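Local structure of Alr1585 protein (Nostoc sp., 5C2I) at residues A94-S99 / I148-L153; A192-E197 / Y306-T311; G204-L209 / P310-N315. The protein is a haem-containing DyP-type (dye-decolorizing) peroxidase that probably uses hydrogen peroxide to oxidise dyes and related substrates. The protein carries 1 engineered substitution. All coordinates share one frame; numbering follows the deposited sequence.

Contact 1 (A94-S99 / I148-L153); sequences ANFFLS and IHALVL
Phe97 and Leu151 lie side by side on one face of an antiparallel strand pair, part of a sheet in a DyP-type alpha+beta barrel domain; the local strand axes run at 171° to each other, 4.6 Å apart. Phe97 CD2 meets Leu151 CD2 at 3.8 Å, while the CB of Leu153 approaches the edge of the same ring, near its plane. On the other face, Phe96 has CG anti to its backbone N (chi1 -178°), and its ring leans across to the neighbouring strand. Its CD1 packs against Val152 CG2 at 3.9 Å, the methyl sitting at the ring edge, and its CZ reaches Ala150 CB at 3.8 Å. Helix 55-68 covers this face through Phe65; Phe456 of strand 448-458 packs on Phe97 and Leu151.

Between the faces, Asn95 with Leu153 and Phe97 with Leu151 are hydrogen-bonded pairs, each closed by two N-H...O bonds. The Leu153 N to Asn95 O bond, 3.0 Å, is nearly straight (177°). At the polar edge the buried amide of Asn95 is bonded outside the pair, ND2 donating to Gly32 O. The pairing is disturbed on the far side of 148-153, where His149 and Ala150 both face Leu48 in a classic beta bulge. Ser99, at the N-cap position before helix 100-105, donates from N to His149 O, and its OG, which caps Gly102 N, donates to Ile148 O at 2.6 Å.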
loop_
_atom_site.group_PDB
_atom_site.type_symbol
_atom_site.label_atom_id
_atom_site.label_comp_id
_atom_site.label_asym_id
_atom_site.label_seq_id
_atom_site.Cartn_x
_atom_site.Cartn_y
_atom_site.Cartn_z
ATOM N N ALA A 94 -9.012 24.848 12.858
ATOM C CA ALA A 94 -8.161 26.046 13.054
ATOM C C ALA A 94 -8.119 26.532 14.506
ATOM O O ALA A 94 -9.170 26.607 15.182
ATOM C CB ALA A 94 -8.610 27.170 12.129
ATOM N N ASN A 95 -6.928 26.955 14.927
ATOM C CA ASN A 95 -6.704 27.653 16.180
ATOM C C ASN A 95 -6.083 29.018 15.859
ATOM O O ASN A 95 -5.426 29.209 14.816
ATOM C CB ASN A 95 -5.670 26.958 17.069
ATOM C CG ASN A 95 -6.165 25.771 17.852
ATOM O OD1 ASN A 95 -5.481 24.741 17.908
ATOM N ND2 ASN A 95 -7.302 25.911 18.544
ATOM N N PHE A 96 -6.227 29.941 16.791
ATOM C CA PHE A 96 -5.518 31.220 16.738
ATOM C C PHE A 96 -4.974 31.548 18.129
ATOM O O PHE A 96 -5.730 31.525 19.120
ATOM C CB PHE A 96 -6.453 32.323 16.265
ATOM C CG PHE A 96 -5.796 33.677 16.129
ATOM C CD1 PHE A 96 -5.049 33.978 15.018
ATOM C CD2 PHE A 96 -5.907 34.629 17.132
ATOM C CE1 PHE A 96 -4.385 35.193 14.917
ATOM C CE2 PHE A 96 -5.292 35.864 17.020
ATOM C CZ PHE A 96 -4.537 36.144 15.901
ATOM N N PHE A 97 -3.690 31.871 18.195
ATOM C CA PHE A 97 -3.017 32.197 19.464
ATOM C C PHE A 97 -2.358 33.569 19.425
ATOM O O PHE A 97 -1.838 33.981 18.374
ATOM C CB PHE A 97 -1.953 31.156 19.777
ATOM C CG PHE A 97 -2.399 29.711 19.649
ATOM C CD1 PHE A 97 -3.018 29.065 20.676
ATOM C CD2 PHE A 97 -2.152 28.992 18.474
ATOM C CE1 PHE A 97 -3.420 27.738 20.535
ATOM C CE2 PHE A 97 -2.499 27.675 18.346
ATOM C CZ PHE A 97 -3.150 27.033 19.375
ATOM N N LEU A 98 -2.353 34.256 20.562
ATOM C CA LEU A 98 -1.664 35.545 20.726
ATOM C C LEU A 98 -0.544 35.443 21.730
ATOM O O LEU A 98 -0.702 34.826 22.784
ATOM C CB LEU A 98 -2.640 36.653 21.181
ATOM C CG LEU A 98 -3.650 37.098 20.120
ATOM C CD1 LEU A 98 -4.780 37.875 20.761
ATOM C CD2 LEU A 98 -2.972 37.914 19.038
ATOM N N SER A 99 0.588 36.077 21.416
ATOM C CA SER A 99 1.649 36.298 22.400
ATOM C C SER A 99 1.349 37.542 23.224
ATOM O O SER A 99 0.471 38.345 22.859
ATOM C CB SER A 99 3.006 36.484 21.699
ATOM O OG SER A 99 3.065 37.730 21.008
ATOM N N ILE A 148 7.289 37.893 17.648
ATOM C CA ILE A 148 6.137 37.155 17.184
ATOM C C ILE A 148 4.904 37.642 17.931
ATOM O O ILE A 148 4.908 37.715 19.162
ATOM C CB ILE A 148 6.360 35.665 17.389
ATOM C CG1 ILE A 148 7.516 35.204 16.498
ATOM C CG2 ILE A 148 5.093 34.873 17.096
ATOM C CD1 ILE A 148 7.954 33.771 16.782
ATOM N N HIS A 149 3.870 37.966 17.171
ATOM C CA HIS A 149 2.603 38.427 17.738
ATOM C C HIS A 149 1.552 37.360 17.908
ATOM O O HIS A 149 0.702 37.425 18.801
ATOM C CB HIS A 149 2.038 39.574 16.883
ATOM C CG HIS A 149 2.870 40.825 16.912
ATOM N ND1 HIS A 149 2.804 41.787 15.939
ATOM C CD2 HIS A 149 3.794 41.268 17.801
ATOM C CE1 HIS A 149 3.641 42.768 16.218
ATOM N NE2 HIS A 149 4.251 42.477 17.347
ATOM N N ALA A 150 1.557 36.385 16.999
ATOM C CA ALA A 150 0.478 35.430 16.918
ATOM C C ALA A 150 0.877 34.187 16.174
ATOM O O ALA A 150 1.871 34.185 15.424
ATOM C CB ALA A 150 -0.732 36.080 16.247
ATOM N N LEU A 151 0.108 33.128 16.389
ATOM C CA LEU A 151 0.269 31.889 15.680
ATOM C C LEU A 151 -1.106 31.506 15.128
ATOM O O LEU A 151 -2.081 31.375 15.892
ATOM C CB LEU A 151 0.815 30.816 16.604
ATOM C CG LEU A 151 0.835 29.340 16.105
ATOM C CD1 LEU A 151 1.625 29.105 14.824
ATOM C CD2 LEU A 151 1.343 28.415 17.212
ATOM N N VAL A 152 -1.149 31.223 13.832
ATOM C CA VAL A 152 -2.300 30.592 13.209
ATOM C C VAL A 152 -1.983 29.100 13.006
ATOM O O VAL A 152 -0.958 28.740 12.430
ATOM C CB VAL A 152 -2.583 31.254 11.865
ATOM C CG1 VAL A 152 -3.726 30.592 11.156
ATOM C CG2 VAL A 152 -2.887 32.725 12.069
ATOM N N LEU A 153 -2.902 28.233 13.419
ATOM C CA LEU A 153 -2.732 26.783 13.246
ATOM C C LEU A 153 -3.925 26.298 12.429
ATOM O O LEU A 153 -5.070 26.498 12.821
ATOM C CB LEU A 153 -2.662 26.096 14.611
ATOM C CG LEU A 153 -2.477 24.562 14.657
ATOM C CD1 LEU A 153 -1.927 24.175 16.038
ATOM C CD2 LEU A 153 -3.774 23.809 14.377
#

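Contact 2 (A192-E197 / Y306-T311); sequences AGQIIE and YAVTPT. With HEM (protoporphyrin IX containing Fe), chain E.
Gln194 reaches Val308 through three torsions: chi1 sets CG beside the backbone N, chi2 of 170° carries CD on in an extended chain, and chi3 of -66° turns the amide, bringing NE2 to Val308 O. Gln194 NE2 donates to Val308 O at 2.9 Å with an N-H...O angle of 156°. The donor stands above the carbonyl plane and the acceptor is slightly tilted from the amide plane. Ala307 O lies 3.2 Å from Gln194 NE2, but the angle is too poor for a bond. Gln194 CG comes to 4.2 Å from Val308 CG1, a loose approach. The amide is also fixed from elsewhere, OE1 accepting from Asn190 ND2 and NE2 donating to Asp294 O.

The same segment ends in the haem pocket, where Glu197 OE1 comes within 3.3 Å of the haem methyl CMB. The carboxylate is gripped by Phe199 N, Phe201 N and Gln261 NE2, which fix its rotation. Haem FE carries a water at 2.3 Å.

Structurally, Gln194, directly before the short, weakly bonded strand 195-196 that pairs with strand 177-189, meets the irregular chain between helices 281-289 and 330-334; there Tyr306 makes a cation-pi contact with Arg84 of a second subunit.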
loop_
_atom_site.group_PDB
_atom_site.type_symbol
_atom_site.label_atom_id
_atom_site.label_comp_id
_atom_site.label_asym_id
_atom_site.label_seq_id
_atom_site.Cartn_x
_atom_site.Cartn_y
_atom_site.Cartn_z
ATOM N N ALA A 192 4.246 -0.621 12.491
ATOM C CA ALA A 192 3.025 -1.106 13.153
ATOM C C ALA A 192 1.873 -0.111 13.144
ATOM O O ALA A 192 0.822 -0.417 13.666
ATOM C CB ALA A 192 3.346 -1.531 14.596
ATOM N N GLY A 193 2.079 1.086 12.593
ATOM C CA GLY A 193 1.056 2.128 12.544
ATOM C C GLY A 193 0.941 2.975 13.801
ATOM O O GLY A 193 0.002 3.797 13.912
ATOM N N GLN A 194 1.870 2.799 14.757
ATOM C CA GLN A 194 1.815 3.590 15.966
ATOM C C GLN A 194 2.398 4.975 15.681
ATOM O O GLN A 194 3.322 5.099 14.890
ATOM C CB GLN A 194 2.607 2.935 17.108
ATOM C CG GLN A 194 2.194 1.522 17.470
ATOM C CD GLN A 194 3.198 0.907 18.417
ATOM O OE1 GLN A 194 4.352 0.682 18.054
ATOM N NE2 GLN A 194 2.775 0.668 19.653
ATOM N N ILE A 195 1.879 5.994 16.356
ATOM C CA ILE A 195 2.427 7.344 16.251
ATOM C C ILE A 195 3.730 7.399 17.037
ATOM O O ILE A 195 3.768 7.046 18.228
ATOM C CB ILE A 195 1.466 8.400 16.804
ATOM C CG1 ILE A 195 0.172 8.429 15.966
ATOM C CG2 ILE A 195 2.132 9.783 16.879
ATOM C CD1 ILE A 195 -0.900 9.339 16.524
ATOM N N ILE A 196 4.809 7.873 16.393
ATOM C CA ILE A 196 6.105 7.886 17.027
ATOM C C ILE A 196 6.732 9.276 16.933
ATOM O O ILE A 196 6.237 10.174 16.228
ATOM C CB ILE A 196 7.081 6.837 16.434
ATOM C CG1 ILE A 196 7.245 7.029 14.900
ATOM C CG2 ILE A 196 6.585 5.433 16.736
ATOM C CD1 ILE A 196 8.440 6.325 14.312
ATOM N N GLU A 197 7.816 9.457 17.653
ATOM C CA GLU A 197 8.683 10.623 17.453
ATOM C C GLU A 197 9.946 10.084 16.747
ATOM O O GLU A 197 10.126 8.876 16.599
ATOM C CB GLU A 197 8.952 11.315 18.780
ATOM C CG GLU A 197 9.468 10.422 19.888
ATOM C CD GLU A 197 10.894 9.937 19.620
ATOM O OE1 GLU A 197 11.735 10.744 19.192
ATOM O OE2 GLU A 197 11.174 8.742 19.803
ATOM N N TYR A 306 5.409 -5.326 22.381
ATOM C CA TYR A 306 4.898 -5.076 21.033
ATOM C C TYR A 306 3.391 -4.840 20.963
ATOM O O TYR A 306 2.811 -5.060 19.915
ATOM C CB TYR A 306 5.316 -6.166 20.021
ATOM C CG TYR A 306 6.831 -6.290 19.936
ATOM C CD1 TYR A 306 7.604 -5.261 19.367
ATOM C CD2 TYR A 306 7.479 -7.402 20.450
ATOM C CE1 TYR A 306 8.990 -5.365 19.302
ATOM C CE2 TYR A 306 8.851 -7.514 20.366
ATOM C CZ TYR A 306 9.602 -6.467 19.805
ATOM O OH TYR A 306 10.993 -6.584 19.733
ATOM N N ALA A 307 2.752 -4.433 22.057
ATOM C CA ALA A 307 1.326 -4.088 21.997
ATOM C C ALA A 307 1.129 -2.799 21.224
ATOM O O ALA A 307 1.743 -1.749 21.535
ATOM C CB ALA A 307 0.707 -3.984 23.400
ATOM N N VAL A 308 0.283 -2.865 20.208
ATOM C CA VAL A 308 0.027 -1.714 19.330
ATOM C C VAL A 308 -0.543 -0.543 20.141
ATOM O O VAL A 308 -0.135 0.612 19.913
ATOM C CB VAL A 308 -0.916 -2.066 18.159
ATOM C CG1 VAL A 308 -1.316 -0.829 17.381
ATOM C CG2 VAL A 308 -0.242 -3.077 17.237
ATOM N N THR A 309 -1.462 -0.835 21.068
ATOM C CA THR A 309 -1.932 0.167 22.067
ATOM C C THR A 309 -1.217 -0.086 23.413
ATOM O O THR A 309 -1.552 -1.022 24.152
ATOM C CB THR A 309 -3.460 0.090 22.220
ATOM O OG1 THR A 309 -4.040 0.425 20.944
ATOM C CG2 THR A 309 -3.985 1.069 23.267
ATOM N N PRO A 310 -0.169 0.684 23.693
ATOM C CA PRO A 310 0.600 0.446 24.901
ATOM C C PRO A 310 -0.176 0.727 26.167
ATOM O O PRO A 310 -1.073 1.578 26.190
ATOM C CB PRO A 310 1.745 1.465 24.832
ATOM C CG PRO A 310 1.598 2.170 23.523
ATOM C CD PRO A 310 0.268 1.872 22.955
ATOM N N THR A 311 0.163 0.007 27.220
ATOM C CA THR A 311 -0.467 0.279 28.491
ATOM C C THR A 311 0.025 1.604 29.100
ATOM O O THR A 311 1.183 1.979 28.921
ATOM C CB THR A 311 -0.254 -0.887 29.488
ATOM O OG1 THR A 311 -1.176 -0.731 30.572
ATOM C CG2 THR A 311 1.163 -0.945 30.027
HETATM C CHA HEM E . 6.436 11.293 27.475
HETATM C CHB HEM E . 9.597 11.740 23.861
HETATM C CHC HEM E . 10.174 16.415 24.971
HETATM C CHD HEM E . 7.206 15.858 28.720
HETATM C C1A HEM E . 7.264 11.000 26.404
HETATM C C2A HEM E . 7.416 9.710 25.814
HETATM C C3A HEM E . 8.302 9.841 24.803
HETATM C C4A HEM E . 8.674 11.202 24.752
HETATM C CMA HEM E . 8.778 8.779 23.848
HETATM C CAA HEM E . 6.718 8.406 26.223
HETATM C CBA HEM E . 5.356 8.099 25.595
HETATM C CGA HEM E . 4.387 9.185 25.975
HETATM O O1A HEM E . 3.764 9.173 27.077
HETATM O O2A HEM E . 4.213 10.111 25.180
HETATM C C1B HEM E . 9.982 13.080 23.841
HETATM C C2B HEM E . 10.878 13.646 22.869
HETATM C C3B HEM E . 11.007 14.936 23.142
HETATM C C4B HEM E . 10.219 15.158 24.357
HETATM C CMB HEM E . 11.498 12.894 21.744
HETATM C CAB HEM E . 11.740 16.022 22.446
HETATM C CBB HEM E . 12.060 15.995 21.140
HETATM C C1C HEM E . 9.445 16.678 26.143
HETATM C C2C HEM E . 9.481 17.845 26.877
HETATM C C3C HEM E . 8.653 17.671 27.956
HETATM C C4C HEM E . 8.100 16.390 27.843
HETATM C CMC HEM E . 10.219 19.112 26.557
HETATM C CAC HEM E . 8.366 18.574 29.070
HETATM C CBC HEM E . 9.142 19.489 29.598
HETATM C C1D HEM E . 6.687 14.574 28.567
HETATM C C2D HEM E . 5.665 14.064 29.476
HETATM C C3D HEM E . 5.480 12.788 29.169
HETATM C C4D HEM E . 6.376 12.549 28.016
HETATM C CMD HEM E . 4.949 14.808 30.592
HETATM C CAD HEM E . 4.492 11.856 29.808
HETATM C CBD HEM E . 5.031 11.163 31.066
HETATM C CGD HEM E . 3.966 10.294 31.652
HETATM O O1D HEM E . 4.259 9.114 31.825
HETATM O O2D HEM E . 2.810 10.736 31.972
HETATM N NA HEM E . 8.098 11.889 25.794
HETATM N NB HEM E . 9.695 13.988 24.720
HETATM N NC HEM E . 8.678 15.750 26.783
HETATM N ND HEM E . 7.145 13.618 27.757
HETATM FE FE HEM E . 8.405 13.792 26.307
HETATM O O HOH W 1 6.782 14.628 24.846
#

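Contact 3 (G204-L209 / P310-N315); sequences GVSQPL and PTNNFN. With HEM (protoporphyrin IX containing Fe), chain E.
Pro310 opens the contact by crossing Val205, its CG 4.0 Å from Val205 CG2. Val205 CG2 also lies 3.8 Å from haem CBA, so a single branch of valine is wedged between the proline ring and the middle of propionate A.

At Thr311 an ST turn forms, Thr311 OG1 accepting from Asn313 N at 3.2 Å, and the residue packs on Val220 of a second subunit. Asn312 follows, its side chain aimed at Ser206. Asn312 ND2 donates to Ser206 OG at 3.2 Å, a weak bond bent to 147°, whereas OD1 has its stronger partner in Arg337 NH2. Ser206 OG, set anti to its own backbone N (chi1 -176°), passes the link onward by donating to haem O2D, on propionate D, at 2.6 Å.

Asn313 is the centre of an inverse gamma turn, over which Phe314 N returns a weak bond to Asn312 O. The Phe314 ring makes a cation-pi contact with Arg337.

Facing this segment, residues 204-209 hold propionate A by backbone: Gly204 N donates to haem O2A at 2.7 Å and Ser206 N to haem O1A at 3.0 Å, the latter fairly straight at 162°. Ser206 therefore binds both propionates, A through N and D through OG. Two neutral N-H groups and a hydroxyl, with the haem-bonded Arg337, Arg364 and Asn335 nearby, would be expected to stabilise negative charge on the carboxylates. Asn312 is a second-shell residue, weakly bonded to the serine hydroxyl and accepting from Arg337 NH2, an arrangement consistent with positioning two direct partners of the haem.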
loop_
_atom_site.group_PDB
_atom_site.type_symbol
_atom_site.label_atom_id
_atom_site.label_comp_id
_atom_site.label_asym_id
_atom_site.label_seq_id
_atom_site.Cartn_x
_atom_site.Cartn_y
_atom_site.Cartn_z
ATOM N N GLY A 204 2.905 10.241 22.791
ATOM C CA GLY A 204 1.570 10.730 23.100
ATOM C C GLY A 204 0.766 9.768 23.937
ATOM O O GLY A 204 -0.441 9.925 24.041
ATOM N N VAL A 205 1.420 8.785 24.562
ATOM C CA VAL A 205 0.712 7.731 25.269
ATOM C C VAL A 205 0.002 8.274 26.552
ATOM O O VAL A 205 -1.202 8.041 26.754
ATOM C CB VAL A 205 1.657 6.584 25.673
ATOM C CG1 VAL A 205 0.908 5.539 26.448
ATOM C CG2 VAL A 205 2.347 5.989 24.460
ATOM N N SER A 206 0.759 8.949 27.416
ATOM C CA SER A 206 0.245 9.379 28.731
ATOM C C SER A 206 -0.148 10.850 28.736
ATOM O O SER A 206 0.720 11.749 28.626
ATOM C CB SER A 206 1.292 9.131 29.808
ATOM O OG SER A 206 0.754 9.468 31.073
ATOM N N GLN A 207 -1.451 11.091 28.844
ATOM C CA GLN A 207 -1.995 12.460 28.806
ATOM C C GLN A 207 -2.993 12.712 29.935
ATOM O O GLN A 207 -3.748 11.813 30.311
ATOM C CB GLN A 207 -2.707 12.711 27.503
ATOM C CG GLN A 207 -1.834 12.597 26.275
ATOM C CD GLN A 207 -1.250 13.918 25.850
ATOM O OE1 GLN A 207 -0.886 14.774 26.682
ATOM N NE2 GLN A 207 -1.204 14.115 24.542
ATOM N N PRO A 208 -3.027 13.934 30.456
ATOM C CA PRO A 208 -4.231 14.341 31.186
ATOM C C PRO A 208 -5.468 14.220 30.313
ATOM O O PRO A 208 -5.420 14.613 29.135
ATOM C CB PRO A 208 -3.970 15.816 31.513
ATOM C CG PRO A 208 -2.537 16.050 31.280
ATOM C CD PRO A 208 -2.087 15.053 30.264
ATOM N N LEU A 209 -6.556 13.693 30.864
ATOM C CA LEU A 209 -7.778 13.476 30.099
ATOM C C LEU A 209 -8.902 14.312 30.669
ATOM O O LEU A 209 -9.039 14.438 31.907
ATOM C CB LEU A 209 -8.176 11.995 30.118
ATOM C CG LEU A 209 -7.070 11.039 29.623
ATOM C CD1 LEU A 209 -7.612 9.611 29.633
ATOM C CD2 LEU A 209 -6.625 11.413 28.219
ATOM N N PRO A 310 -0.169 0.684 23.693
ATOM C CA PRO A 310 0.600 0.446 24.901
ATOM C C PRO A 310 -0.176 0.727 26.167
ATOM O O PRO A 310 -1.073 1.578 26.190
ATOM C CB PRO A 310 1.745 1.465 24.832
ATOM C CG PRO A 310 1.598 2.170 23.523
ATOM C CD PRO A 310 0.268 1.872 22.955
ATOM N N THR A 311 0.163 0.007 27.220
ATOM C CA THR A 311 -0.467 0.279 28.491
ATOM C C THR A 311 0.025 1.604 29.100
ATOM O O THR A 311 1.183 1.979 28.921
ATOM C CB THR A 311 -0.254 -0.887 29.488
ATOM O OG1 THR A 311 -1.176 -0.731 30.572
ATOM C CG2 THR A 311 1.163 -0.945 30.027
ATOM N N ASN A 312 -0.876 2.276 29.823
ATOM C CA ASN A 312 -0.538 3.392 30.704
ATOM C C ASN A 312 -0.857 3.135 32.143
ATOM O O ASN A 312 -0.779 4.053 32.997
ATOM C CB ASN A 312 -1.205 4.687 30.227
ATOM C CG ASN A 312 -0.439 5.917 30.703
ATOM O OD1 ASN A 312 0.792 5.916 30.737
ATOM N ND2 ASN A 312 -1.162 6.924 31.110
ATOM N N ASN A 313 -1.201 1.870 32.431
ATOM C CA ASN A 313 -1.713 1.560 33.719
ATOM C C ASN A 313 -0.581 1.097 34.612
ATOM O O ASN A 313 -0.406 -0.084 34.846
ATOM C CB ASN A 313 -2.801 0.506 33.672
ATOM C CG ASN A 313 -3.447 0.316 35.016
ATOM O OD1 ASN A 313 -3.844 1.306 35.667
ATOM N ND2 ASN A 313 -3.618 -0.943 35.438
ATOM N N PHE A 314 0.178 2.052 35.130
ATOM C CA PHE A 314 1.215 1.691 36.031
ATOM C C PHE A 314 1.585 2.858 36.879
ATOM O O PHE A 314 1.236 4.020 36.586
ATOM C CB PHE A 314 2.452 1.194 35.269
ATOM C CG PHE A 314 3.111 2.230 34.402
ATOM C CD1 PHE A 314 2.675 2.466 33.121
ATOM C CD2 PHE A 314 4.156 3.002 34.897
ATOM C CE1 PHE A 314 3.262 3.451 32.337
ATOM C CE2 PHE A 314 4.743 3.970 34.121
ATOM C CZ PHE A 314 4.295 4.211 32.822
ATOM N N ASN A 315 2.285 2.521 37.947
ATOM C CA ASN A 315 2.930 3.545 38.724
ATOM C C ASN A 315 4.291 2.936 39.068
ATOM O O ASN A 315 4.665 1.882 38.539
ATOM C CB ASN A 315 2.066 3.942 39.929
ATOM C CG ASN A 315 1.703 2.760 40.804
ATOM O OD1 ASN A 315 2.566 1.982 41.165
ATOM N ND2 ASN A 315 0.426 2.578 41.094
HETATM C CHA HEM E . 6.436 11.293 27.475
HETATM C CHB HEM E . 9.597 11.740 23.861
HETATM C CHC HEM E . 10.174 16.415 24.971
HETATM C CHD HEM E . 7.206 15.858 28.720
HETATM C C1A HEM E . 7.264 11.000 26.404
HETATM C C2A HEM E . 7.416 9.710 25.814
HETATM C C3A HEM E . 8.302 9.841 24.803
HETATM C C4A HEM E . 8.674 11.202 24.752
HETATM C CMA HEM E . 8.778 8.779 23.848
HETATM C CAA HEM E . 6.718 8.406 26.223
HETATM C CBA HEM E . 5.356 8.099 25.595
HETATM C CGA HEM E . 4.387 9.185 25.975
HETATM O O1A HEM E . 3.764 9.173 27.077
HETATM O O2A HEM E . 4.213 10.111 25.180
HETATM C C1B HEM E . 9.982 13.080 23.841
HETATM C C2B HEM E . 10.878 13.646 22.869
HETATM C C3B HEM E . 11.007 14.936 23.142
HETATM C C4B HEM E . 10.219 15.158 24.357
HETATM C CMB HEM E . 11.498 12.894 21.744
HETATM C CAB HEM E . 11.740 16.022 22.446
HETATM C CBB HEM E . 12.060 15.995 21.140
HETATM C C1C HEM E . 9.445 16.678 26.143
HETATM C C2C HEM E . 9.481 17.845 26.877
HETATM C C3C HEM E . 8.653 17.671 27.956
HETATM C C4C HEM E . 8.100 16.390 27.843
HETATM C CMC HEM E . 10.219 19.112 26.557
HETATM C CAC HEM E . 8.366 18.574 29.070
HETATM C CBC HEM E . 9.142 19.489 29.598
HETATM C C1D HEM E . 6.687 14.574 28.567
HETATM C C2D HEM E . 5.665 14.064 29.476
HETATM C C3D HEM E . 5.480 12.788 29.169
HETATM C C4D HEM E . 6.376 12.549 28.016
HETATM C CMD HEM E . 4.949 14.808 30.592
HETATM C CAD HEM E . 4.492 11.856 29.808
HETATM C CBD HEM E . 5.031 11.163 31.066
HETATM C CGD HEM E . 3.966 10.294 31.652
HETATM O O1D HEM E . 4.259 9.114 31.825
HETATM O O2D HEM E . 2.810 10.736 31.972
HETATM N NA HEM E . 8.098 11.889 25.794
HETATM N NB HEM E . 9.695 13.988 24.720
HETATM N NC HEM E . 8.678 15.750 26.783
HETATM N ND HEM E . 7.145 13.618 27.757
HETATM FE FE HEM E . 8.405 13.792 26.307
HETATM O O HOH W 1 6.782 14.628 24.846
#

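How the contacts relate
Contacts 2 and 3 form one neighbourhood: their centres lie 12 Å apart, they share Pro310 and Thr311, and both touch the haem. They meet it differently, contact 2 at a ring methyl through Glu197 and contact 3 at both propionates. From the shared chain 306-315, Val308 ties back to Gln194 and Asn312 to Ser206, so one irregular stretch bonds to two separate parts of the chain, of which Ser206 binds the haem directly. Contact 1 lies across the chain's centre, 31 Å from contact 2 and 29 Å from contact 3 between centres, nearest atoms about 15 and 13 Å away. Even so, contacts 1 and 2 reach one sheet, at its outermost strands within this chain, 93-98 and 195-196.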